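Local structure of putative uncharacterized protein TTHA0988 (Thermus thermophilus, 3OEP) at residues I307-W315 / R376-R384; Y296-E306 / K319-V330. The protein is of unknown function but is a KipI-KipA homologue with cyclophilin-like domains, whose earlier assignment as an allophanate hydrolase is considered incorrect. All coordinates share one frame; numbering follows the deposited sequence.

Contact 1 of 2, residues I307-W315 / R376-R384; sequences IPPGQSFLW and RPGRAFPQR
The amide of Gln-383 meets the ring of Pro-309 with the two side chains at about a right angle, NE2 of Gln-383 lying 3.5 Å from CB of Pro-309. The amide is held by a hydrogen bond from NE2 to Gly-295 O. Of the aromatic rings, Phe-381 has CD of its own neighbour Pro-382 over one face, offset toward the rim. Phe-313 carries CD1 of Ile-307 over one face in the same offset way and starts out away from 376-384. Between these groups the backbones run antiparallel, with Gln-311 and Ala-380 forming a single bridge. Phe-381 N donates to Gly-310 O (3.0 Å), and Ser-312 N donates to Arg-379 O (2.9 Å). Gly-310 and Gln-311 make a G1 beta bulge opposite Phe-293; a CB on Gly-310 would collide with Phe-381 O. Ser-312 points at the loop, its OG set between backbone N and carbonyl carbon (chi1 74°), where it accepts from Arg-379 N at 3.0 Å. A water bridges the same OG to Arg-376 O, donating to that carbonyl. Pro-377 finishes the contact by laying CB 3.6 Å from Leu-314 N. The loop thus lies along the outer edge of strand 311-315, whose other edge is bonded to strand 289-295. Phe-381 and Gln-383 both rest on Leu-260 and Arg-379 on Leu-264, so the loop packs against helix 255-264 through these side chains.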
loop_
_atom_site.group_PDB
_atom_site.type_symbol
_atom_site.label_atom_id
_atom_site.label_comp_id
_atom_site.label_asym_id
_atom_site.label_seq_id
_atom_site.Cartn_x
_atom_site.Cartn_y
_atom_site.Cartn_z
ATOM N N ILE A 307 6.808 -17.582 -26.386
ATOM C CA ILE A 307 7.929 -17.577 -25.448
ATOM C C ILE A 307 7.367 -17.830 -24.045
ATOM O O ILE A 307 6.704 -16.955 -23.479
ATOM C CB ILE A 307 8.686 -16.229 -25.482
ATOM C CG1 ILE A 307 9.205 -15.937 -26.898
ATOM C CG2 ILE A 307 9.849 -16.226 -24.481
ATOM C CD1 ILE A 307 9.781 -14.531 -27.079
ATOM N N PRO A 308 7.604 -19.029 -23.488
ATOM C CA PRO A 308 7.113 -19.291 -22.136
ATOM C C PRO A 308 7.919 -18.526 -21.095
ATOM O O PRO A 308 9.054 -18.125 -21.371
ATOM C CB PRO A 308 7.292 -20.804 -21.972
ATOM C CG PRO A 308 8.336 -21.184 -22.944
ATOM C CD PRO A 308 8.248 -20.216 -24.083
ATOM N N PRO A 309 7.335 -18.303 -19.907
ATOM C CA PRO A 309 8.041 -17.523 -18.900
ATOM C C PRO A 309 9.295 -18.232 -18.404
ATOM O O PRO A 309 9.368 -19.466 -18.431
ATOM C CB PRO A 309 7.003 -17.359 -17.776
ATOM C CG PRO A 309 6.049 -18.480 -17.958
ATOM C CD PRO A 309 6.030 -18.795 -19.426
ATOM N N GLY A 310 10.274 -17.440 -17.981
ATOM C CA GLY A 310 11.522 -17.941 -17.437
ATOM C C GLY A 310 12.688 -17.893 -18.401
ATOM O O GLY A 310 13.674 -18.599 -18.209
ATOM N N GLN A 311 12.598 -17.067 -19.440
ATOM C CA GLN A 311 13.708 -16.949 -20.373
ATOM C C GLN A 311 13.839 -15.559 -20.967
ATOM O O GLN A 311 12.886 -14.763 -20.957
ATOM C CB GLN A 311 13.588 -18.002 -21.484
ATOM C CG GLN A 311 12.409 -17.811 -22.422
ATOM C CD GLN A 311 12.167 -19.024 -23.308
ATOM O OE1 GLN A 311 11.570 -20.011 -22.880
ATOM N NE2 GLN A 311 12.629 -18.952 -24.548
ATOM N N SER A 312 15.042 -15.280 -21.468
ATOM C CA SER A 312 15.335 -14.023 -22.137
ATOM C C SER A 312 15.386 -14.235 -23.642
ATOM O O SER A 312 15.588 -15.357 -24.125
ATOM C CB SER A 312 16.648 -13.416 -21.637
ATOM O OG SER A 312 17.770 -14.113 -22.135
ATOM N N PHE A 313 15.210 -13.145 -24.375
ATOM C CA PHE A 313 15.079 -13.208 -25.819
ATOM C C PHE A 313 15.510 -11.895 -26.447
ATOM O O PHE A 313 15.554 -10.861 -25.777
ATOM C CB PHE A 313 13.626 -13.537 -26.200
ATOM C CG PHE A 313 12.607 -12.596 -25.611
ATOM C CD1 PHE A 313 12.075 -12.828 -24.347
ATOM C CD2 PHE A 313 12.166 -11.490 -26.326
ATOM C CE1 PHE A 313 11.132 -11.966 -23.803
ATOM C CE2 PHE A 313 11.220 -10.621 -25.784
ATOM C CZ PHE A 313 10.706 -10.863 -24.522
ATOM N N LEU A 314 15.833 -11.950 -27.737
ATOM C CA LEU A 314 16.139 -10.750 -28.501
ATOM C C LEU A 314 14.815 -10.168 -28.990
ATOM O O LEU A 314 13.966 -10.876 -29.529
ATOM C CB LEU A 314 17.082 -11.072 -29.669
ATOM C CG LEU A 314 17.759 -9.914 -30.430
ATOM C CD1 LEU A 314 16.770 -9.170 -31.300
ATOM C CD2 LEU A 314 18.483 -8.938 -29.504
ATOM N N TRP A 315 14.648 -8.872 -28.771
ATOM C CA TRP A 315 13.448 -8.152 -29.147
ATOM C C TRP A 315 13.883 -7.052 -30.121
ATOM O O TRP A 315 14.372 -6.003 -29.705
ATOM C CB TRP A 315 12.797 -7.606 -27.881
ATOM C CG TRP A 315 11.500 -6.872 -28.058
ATOM C CD1 TRP A 315 10.733 -6.781 -29.188
ATOM C CD2 TRP A 315 10.796 -6.157 -27.036
ATOM N NE1 TRP A 315 9.609 -6.021 -28.935
ATOM C CE2 TRP A 315 9.627 -5.626 -27.624
ATOM C CE3 TRP A 315 11.057 -5.886 -25.688
ATOM C CZ2 TRP A 315 8.711 -4.856 -26.903
ATOM C CZ3 TRP A 315 10.146 -5.110 -24.975
ATOM C CH2 TRP A 315 8.994 -4.605 -25.586
ATOM N N ARG A 376 23.860 -11.206 -23.543
ATOM C CA ARG A 376 23.379 -12.144 -24.556
ATOM C C ARG A 376 21.955 -12.598 -24.249
ATOM O O ARG A 376 21.629 -12.855 -23.091
ATOM C CB ARG A 376 24.256 -13.393 -24.606
ATOM C CG ARG A 376 25.659 -13.164 -25.091
ATOM C CD ARG A 376 26.485 -14.407 -24.871
ATOM N NE ARG A 376 27.837 -14.279 -25.408
ATOM C CZ ARG A 376 28.823 -13.600 -24.826
ATOM N NH1 ARG A 376 28.625 -12.961 -23.675
ATOM N NH2 ARG A 376 30.010 -13.547 -25.408
ATOM N N PRO A 377 21.120 -12.742 -25.289
ATOM C CA PRO A 377 19.794 -13.329 -25.113
ATOM C C PRO A 377 19.867 -14.847 -24.974
ATOM O O PRO A 377 20.936 -15.441 -25.148
ATOM C CB PRO A 377 19.080 -12.955 -26.413
ATOM C CG PRO A 377 20.161 -12.963 -27.427
ATOM C CD PRO A 377 21.397 -12.454 -26.710
ATOM N N GLY A 378 18.733 -15.463 -24.656
ATOM C CA GLY A 378 18.616 -16.914 -24.635
ATOM C C GLY A 378 18.961 -17.590 -23.324
ATOM O O GLY A 378 19.172 -18.803 -23.301
ATOM N N ARG A 379 19.034 -16.827 -22.233
ATOM C CA ARG A 379 19.188 -17.423 -20.908
ATOM C C ARG A 379 17.847 -17.997 -20.482
ATOM O O ARG A 379 16.800 -17.507 -20.896
ATOM C CB ARG A 379 19.628 -16.402 -19.864
ATOM C CG ARG A 379 21.042 -15.876 -20.014
ATOM C CD ARG A 379 21.703 -15.679 -18.645
ATOM N NE ARG A 379 22.643 -14.556 -18.639
ATOM C CZ ARG A 379 22.543 -13.457 -17.885
ATOM N NH1 ARG A 379 21.542 -13.291 -17.024
ATOM N NH2 ARG A 379 23.469 -12.510 -17.984
ATOM N N ALA A 380 17.883 -19.036 -19.655
ATOM C CA ALA A 380 16.658 -19.593 -19.091
ATOM C C ALA A 380 16.934 -20.168 -17.713
ATOM O O ALA A 380 17.996 -20.742 -17.474
ATOM C CB ALA A 380 16.073 -20.657 -20.010
ATOM N N PHE A 381 15.969 -19.997 -16.813
ATOM C CA PHE A 381 16.032 -20.564 -15.466
ATOM C C PHE A 381 14.667 -21.179 -15.165
ATOM O O PHE A 381 13.643 -20.618 -15.554
ATOM C CB PHE A 381 16.376 -19.477 -14.447
ATOM C CG PHE A 381 16.709 -20.006 -13.079
ATOM C CD1 PHE A 381 18.009 -20.391 -12.764
ATOM C CD2 PHE A 381 15.724 -20.124 -12.105
ATOM C CE1 PHE A 381 18.321 -20.885 -11.497
ATOM C CE2 PHE A 381 16.024 -20.614 -10.840
ATOM C CZ PHE A 381 17.326 -20.996 -10.536
ATOM N N PRO A 382 14.638 -22.334 -14.477
ATOM C CA PRO A 382 13.346 -22.965 -14.237
ATOM C C PRO A 382 12.497 -22.168 -13.254
ATOM O O PRO A 382 13.014 -21.662 -12.258
ATOM C CB PRO A 382 13.729 -24.323 -13.638
ATOM C CG PRO A 382 15.039 -24.061 -12.967
ATOM C CD PRO A 382 15.744 -23.131 -13.909
ATOM N N GLN A 383 11.210 -22.038 -13.542
ATOM C CA GLN A 383 10.290 -21.447 -12.583
ATOM C C GLN A 383 9.689 -22.544 -11.737
ATOM O O GLN A 383 9.398 -23.631 -12.238
ATOM C CB GLN A 383 9.162 -20.708 -13.287
ATOM C CG GLN A 383 9.622 -19.619 -14.202
ATOM C CD GLN A 383 8.537 -18.589 -14.435
ATOM O OE1 GLN A 383 8.785 -17.390 -14.348
ATOM N NE2 GLN A 383 7.321 -19.056 -14.704
ATOM N N ARG A 384 9.481 -22.251 -10.460
ATOM C CA ARG A 384 8.708 -23.134 -9.601
ATOM C C ARG A 384 7.305 -23.291 -10.198
ATOM O O ARG A 384 6.755 -22.332 -10.752
ATOM C CB ARG A 384 8.636 -22.573 -8.174
ATOM C CG ARG A 384 7.912 -21.245 -8.047
ATOM C CD ARG A 384 8.059 -20.622 -6.655
ATOM N NE ARG A 384 9.408 -20.126 -6.383
ATOM C CZ ARG A 384 9.726 -19.290 -5.392
ATOM N NH1 ARG A 384 8.798 -18.829 -4.560
ATOM N NH2 ARG A 384 10.989 -18.901 -5.236
HETATM O O HOH W 1 19.627 -12.604 -21.255
#

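Contact 2 of 2, residues Y296-E306 / K319-V330; sequences YGFVALLEGEE and KTLRFRPRGPGV
Strands 298-302 and 320-325 are antiparallel neighbours in a beta sheet of the cyclophilin-like fold, and Ala-300 makes the hollow on its buried face. CE1 of Phe-323 reaches into it, 3.9 Å from Ala-300 CB, while CD1 of Leu-321 fills the gap between Ala-300 and Leu-302. CB of Phe-323 is a bump against CD1 of Phe-298 (3.8 Å), the two side chains at about a right angle. Gly-297 supplies another hollow: a CB there would strike Gly-329 O. On the opposite face, CG2 of Val-299 sits 3.9 Å above the centre of the Arg-326 guanidinium, and CD2 of Leu-301, less certainly given its two conformers, lies over that of Arg-324. A type I' turn from Leu-302 to Glu-305 brings Glu-306 back beside these arginines. Replacing Glu-306 with an alanine would probably leave the two guanidinium groups without their shared counter-charge and free to swing off Val-299 and Leu-301. A bend at chi3 (-56°) lets Arg-326 grip the carboxylate end-on, NH1 to OE1 (2.7 Å) and NH2 to OE2 (2.8 Å), both from the syn side but well out of its plane. Arg-324 NH1 takes the anti lone pair of that OE2, at 2.7 Å.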
loop_
_atom_site.group_PDB
_atom_site.type_symbol
_atom_site.label_atom_id
_atom_site.label_comp_id
_atom_site.label_asym_id
_atom_site.label_seq_id
_atom_site.Cartn_x
_atom_site.Cartn_y
_atom_site.Cartn_z
ATOM N N TYR A 296 3.579 -15.824 -14.401
ATOM C CA TYR A 296 2.574 -16.802 -14.790
ATOM C C TYR A 296 1.382 -16.129 -15.449
ATOM O O TYR A 296 1.262 -14.912 -15.436
ATOM C CB TYR A 296 2.103 -17.592 -13.561
ATOM C CG TYR A 296 3.242 -18.203 -12.779
ATOM C CD1 TYR A 296 3.694 -19.486 -13.054
ATOM C CD2 TYR A 296 3.880 -17.487 -11.767
ATOM C CE1 TYR A 296 4.751 -20.038 -12.348
ATOM C CE2 TYR A 296 4.932 -18.027 -11.061
ATOM C CZ TYR A 296 5.364 -19.303 -11.351
ATOM O OH TYR A 296 6.412 -19.832 -10.641
ATOM N N GLY A 297 0.514 -16.940 -16.050
ATOM C CA GLY A 297 -0.729 -16.439 -16.617
ATOM C C GLY A 297 -0.681 -16.077 -18.088
ATOM O O GLY A 297 -1.717 -15.760 -18.671
ATOM N N PHE A 298 0.506 -16.126 -18.694
ATOM C CA PHE A 298 0.678 -15.761 -20.107
ATOM C C PHE A 298 1.821 -16.521 -20.759
ATOM O O PHE A 298 2.692 -17.058 -20.083
ATOM C CB PHE A 298 1.033 -14.281 -20.269
ATOM C CG PHE A 298 0.133 -13.338 -19.539
ATOM C CD1 PHE A 298 -0.944 -12.751 -20.185
ATOM C CD2 PHE A 298 0.392 -12.995 -18.218
ATOM C CE1 PHE A 298 -1.769 -11.858 -19.519
ATOM C CE2 PHE A 298 -0.428 -12.105 -17.544
ATOM C CZ PHE A 298 -1.510 -11.532 -18.195
ATOM N N VAL A 299 1.808 -16.537 -22.085
ATOM C CA VAL A 299 3.005 -16.802 -22.874
ATOM C C VAL A 299 3.231 -15.559 -23.717
ATOM O O VAL A 299 2.276 -14.950 -24.201
ATOM C CB VAL A 299 2.883 -18.056 -23.779
ATOM C CG1 VAL A 299 2.807 -19.323 -22.925
ATOM C CG2 VAL A 299 1.689 -17.951 -24.713
ATOM N N ALA A 300 4.487 -15.148 -23.846
ATOM C CA ALA A 300 4.818 -13.992 -24.655
ATOM C C ALA A 300 4.782 -14.395 -26.124
ATOM O O ALA A 300 5.083 -15.542 -26.472
ATOM C CB ALA A 300 6.189 -13.433 -24.268
ATOM N N LEU A 301 4.394 -13.445 -26.971
ATOM C CA LEU A 301 4.265 -13.671 -28.409
ATOM C C LEU A 301 5.113 -12.652 -29.145
ATOM O O LEU A 301 4.894 -11.446 -29.012
ATOM C CB LEU A 301 2.813 -13.522 -28.868
ATOM C CG LEU A 301 1.784 -14.537 -28.385
ATOM C CD1 LEU A 301 0.421 -14.197 -28.971
ATOM C CD2 LEU A 301 2.193 -15.940 -28.766
ATOM N N LEU A 302 6.081 -13.132 -29.925
ATOM C CA LEU A 302 6.971 -12.249 -30.666
ATOM C C LEU A 302 7.291 -12.874 -32.015
ATOM O O LEU A 302 7.783 -14.000 -32.072
ATOM C CB LEU A 302 8.263 -12.015 -29.878
ATOM C CG LEU A 302 9.302 -11.100 -30.532
ATOM C CD1 LEU A 302 8.745 -9.696 -30.686
ATOM C CD2 LEU A 302 10.598 -11.089 -29.723
ATOM N N GLU A 303 6.999 -12.138 -33.088
ATOM C CA GLU A 303 7.284 -12.585 -34.461
ATOM C C GLU A 303 6.728 -13.985 -34.746
ATOM O O GLU A 303 7.380 -14.805 -35.399
ATOM C CB GLU A 303 8.792 -12.532 -34.737
ATOM C CG GLU A 303 9.390 -11.131 -34.641
ATOM C CD GLU A 303 10.872 -11.106 -34.950
ATOM O OE1 GLU A 303 11.681 -11.343 -34.027
ATOM O OE2 GLU A 303 11.229 -10.842 -36.117
ATOM N N GLY A 304 5.527 -14.248 -34.238
ATOM C CA GLY A 304 4.844 -15.520 -34.457
ATOM C C GLY A 304 5.183 -16.639 -33.484
ATOM O O GLY A 304 4.478 -17.653 -33.451
ATOM N N GLU A 305 6.249 -16.467 -32.696
ATOM C CA GLU A 305 6.723 -17.504 -31.777
ATOM C C GLU A 305 6.171 -17.280 -30.375
ATOM O O GLU A 305 6.060 -16.143 -29.931
ATOM C CB GLU A 305 8.256 -17.502 -31.703
ATOM C CG GLU A 305 8.979 -17.614 -33.041
ATOM C CD GLU A 305 8.815 -18.966 -33.720
ATOM O OE1 GLU A 305 9.129 -19.049 -34.925
ATOM O OE2 GLU A 305 8.385 -19.941 -33.066
ATOM N N GLU A 306 5.829 -18.368 -29.686
ATOM C CA GLU A 306 5.463 -18.308 -28.273
ATOM C C GLU A 306 6.719 -18.424 -27.417
ATOM O O GLU A 306 7.583 -19.266 -27.686
ATOM C CB GLU A 306 4.480 -19.427 -27.903
ATOM C CG GLU A 306 3.047 -19.150 -28.317
ATOM C CD GLU A 306 2.061 -20.179 -27.791
ATOM O OE1 GLU A 306 2.493 -21.165 -27.157
ATOM O OE2 GLU A 306 0.846 -19.996 -28.007
ATOM N N LYS A 319 9.594 -4.518 -33.768
ATOM C CA LYS A 319 8.785 -5.723 -33.606
ATOM C C LYS A 319 7.905 -5.611 -32.372
ATOM O O LYS A 319 8.317 -5.057 -31.347
ATOM C CB LYS A 319 9.664 -6.972 -33.520
ATOM C CG LYS A 319 10.606 -7.160 -34.718
ATOM C CD LYS A 319 9.869 -7.194 -36.045
ATOM C CE LYS A 319 10.819 -7.513 -37.205
ATOM N NZ LYS A 319 10.088 -7.723 -38.483
ATOM N N THR A 320 6.694 -6.156 -32.480
ATOM C CA THR A 320 5.681 -6.021 -31.445
ATOM C C THR A 320 5.592 -7.274 -30.586
ATOM O O THR A 320 5.529 -8.399 -31.092
ATOM C CB THR A 320 4.321 -5.682 -32.065
ATOM O OG1 THR A 320 4.446 -4.444 -32.782
ATOM C CG2 THR A 320 3.230 -5.551 -30.989
ATOM N N LEU A 321 5.606 -7.044 -29.278
ATOM C CA LEU A 321 5.537 -8.080 -28.262
ATOM C C LEU A 321 4.139 -8.059 -27.638
ATOM O O LEU A 321 3.644 -6.998 -27.239
ATOM C CB LEU A 321 6.589 -7.794 -27.192
ATOM C CG LEU A 321 6.703 -8.765 -26.020
ATOM C CD1 LEU A 321 7.111 -10.155 -26.491
ATOM C CD2 LEU A 321 7.708 -8.192 -25.007
ATOM N N ARG A 322 3.513 -9.229 -27.555
ATOM C CA ARG A 322 2.182 -9.365 -26.962
ATOM C C ARG A 322 2.221 -10.474 -25.927
ATOM O O ARG A 322 3.202 -11.224 -25.847
ATOM C CB ARG A 322 1.149 -9.702 -28.038
ATOM C CG ARG A 322 0.956 -8.621 -29.093
ATOM C CD ARG A 322 0.043 -9.094 -30.219
ATOM N NE ARG A 322 -0.195 -8.038 -31.207
ATOM C CZ ARG A 322 0.587 -7.766 -32.251
ATOM N NH1 ARG A 322 1.693 -8.467 -32.492
ATOM N NH2 ARG A 322 0.253 -6.776 -33.074
ATOM N N PHE A 323 1.155 -10.578 -25.142
ATOM C CA PHE A 323 1.079 -11.590 -24.093
ATOM C C PHE A 323 -0.245 -12.315 -24.194
ATOM O O PHE A 323 -1.303 -11.725 -23.981
ATOM C CB PHE A 323 1.273 -10.951 -22.726
ATOM C CG PHE A 323 2.603 -10.274 -22.582
ATOM C CD1 PHE A 323 3.730 -11.002 -22.242
ATOM C CD2 PHE A 323 2.737 -8.919 -22.857
ATOM C CE1 PHE A 323 4.972 -10.384 -22.136
ATOM C CE2 PHE A 323 3.976 -8.293 -22.751
ATOM C CZ PHE A 323 5.091 -9.029 -22.393
ATOM N N ARG A 324 -0.171 -13.586 -24.565
ATOM C CA ARG A 324 -1.345 -14.421 -24.738
ATOM C C ARG A 324 -1.721 -15.054 -23.401
ATOM O O ARG A 324 -0.933 -15.798 -22.840
ATOM C CB ARG A 324 -1.037 -15.513 -25.763
ATOM C CG ARG A 324 -2.177 -16.477 -26.036
ATOM C CD ARG A 324 -1.801 -17.417 -27.179
ATOM N NE ARG A 324 -1.732 -16.713 -28.460
ATOM C CZ ARG A 324 -1.147 -17.181 -29.565
ATOM N NH1 ARG A 324 -0.546 -18.367 -29.577
ATOM N NH2 ARG A 324 -1.158 -16.449 -30.674
ATOM N N PRO A 325 -2.929 -14.771 -22.886
ATOM C CA PRO A 325 -3.299 -15.388 -21.613
ATOM C C PRO A 325 -3.262 -16.915 -21.682
ATOM O O PRO A 325 -3.694 -17.500 -22.673
ATOM C CB PRO A 325 -4.721 -14.874 -21.375
ATOM C CG PRO A 325 -4.773 -13.586 -22.123
ATOM C CD PRO A 325 -3.945 -13.804 -23.342
ATOM N N ARG A 326 -2.728 -17.552 -20.644
ATOM C CA ARG A 326 -2.628 -19.006 -20.627
ATOM C C ARG A 326 -2.433 -19.555 -19.231
ATOM O O ARG A 326 -1.657 -19.013 -18.438
ATOM C CB ARG A 326 -1.464 -19.486 -21.495
ATOM C CG ARG A 326 -1.245 -21.002 -21.427
ATOM C CD ARG A 326 -0.419 -21.511 -22.577
ATOM N NE ARG A 326 -1.009 -21.156 -23.865
ATOM C CZ ARG A 326 -0.394 -21.291 -25.037
ATOM N NH1 ARG A 326 0.836 -21.793 -25.101
ATOM N NH2 ARG A 326 -1.016 -20.924 -26.153
ATOM N N GLY A 327 -3.135 -20.653 -18.960
ATOM C CA GLY A 327 -2.885 -21.470 -17.787
ATOM C C GLY A 327 -3.288 -20.797 -16.500
ATOM O O GLY A 327 -3.990 -19.779 -16.518
ATOM N N PRO A 328 -2.849 -21.370 -15.367
ATOM C CA PRO A 328 -3.076 -20.728 -14.095
ATOM C C PRO A 328 -2.136 -19.546 -13.927
ATOM O O PRO A 328 -1.084 -19.460 -14.583
ATOM C CB PRO A 328 -2.753 -21.830 -13.083
ATOM C CG PRO A 328 -1.720 -22.645 -13.749
ATOM C CD PRO A 328 -2.046 -22.600 -15.223
ATOM N N GLY A 329 -2.524 -18.643 -13.047
ATOM C CA GLY A 329 -1.744 -17.460 -12.789
ATOM C C GLY A 329 -2.344 -16.293 -13.526
ATOM O O GLY A 329 -3.178 -16.450 -14.424
ATOM N N VAL A 330 -1.930 -15.107 -13.117
ATOM C CA VAL A 330 -2.469 -13.886 -13.670
ATOM C C VAL A 330 -1.446 -12.786 -13.843
ATOM O O VAL A 330 -1.760 -11.796 -14.476
ATOM C CB VAL A 330 -3.599 -13.314 -12.791
ATOM C CG1 VAL A 330 -4.771 -14.271 -12.749
ATOM C CG2 VAL A 330 -3.090 -13.000 -11.391
HETATM O O HOH W 2 -4.008 -15.613 -17.199
HETATM O O HOH W 3 3.258 -10.320 -31.162
HETATM O O HOH W 4 6.106 -9.572 -33.374
#

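Contacts 1 and 2 lie with their centres about 13 Å apart, and their segments alternate along the chain, strand 311-315 falling between the two strands of contact 2. Ile-307, the last residue of strand 305-307, which begins in contact 2, probably hydrogen-bonds through its N to Ala-300 O at 2.7 Å, joining that edge strand to 298-302. At the other end Arg-384 O lies 2.5 Å from Tyr-296 OH, a probable hydrogen bond linking the 376-384 loop to contact 2. Between the two sheets, Leu-302 and Leu-321 pack on Phe-313 and Trp-315. No ligand marks a site here; the centres of contacts 1 and 2 lie about 30 and 28 Å from the centre of the chain.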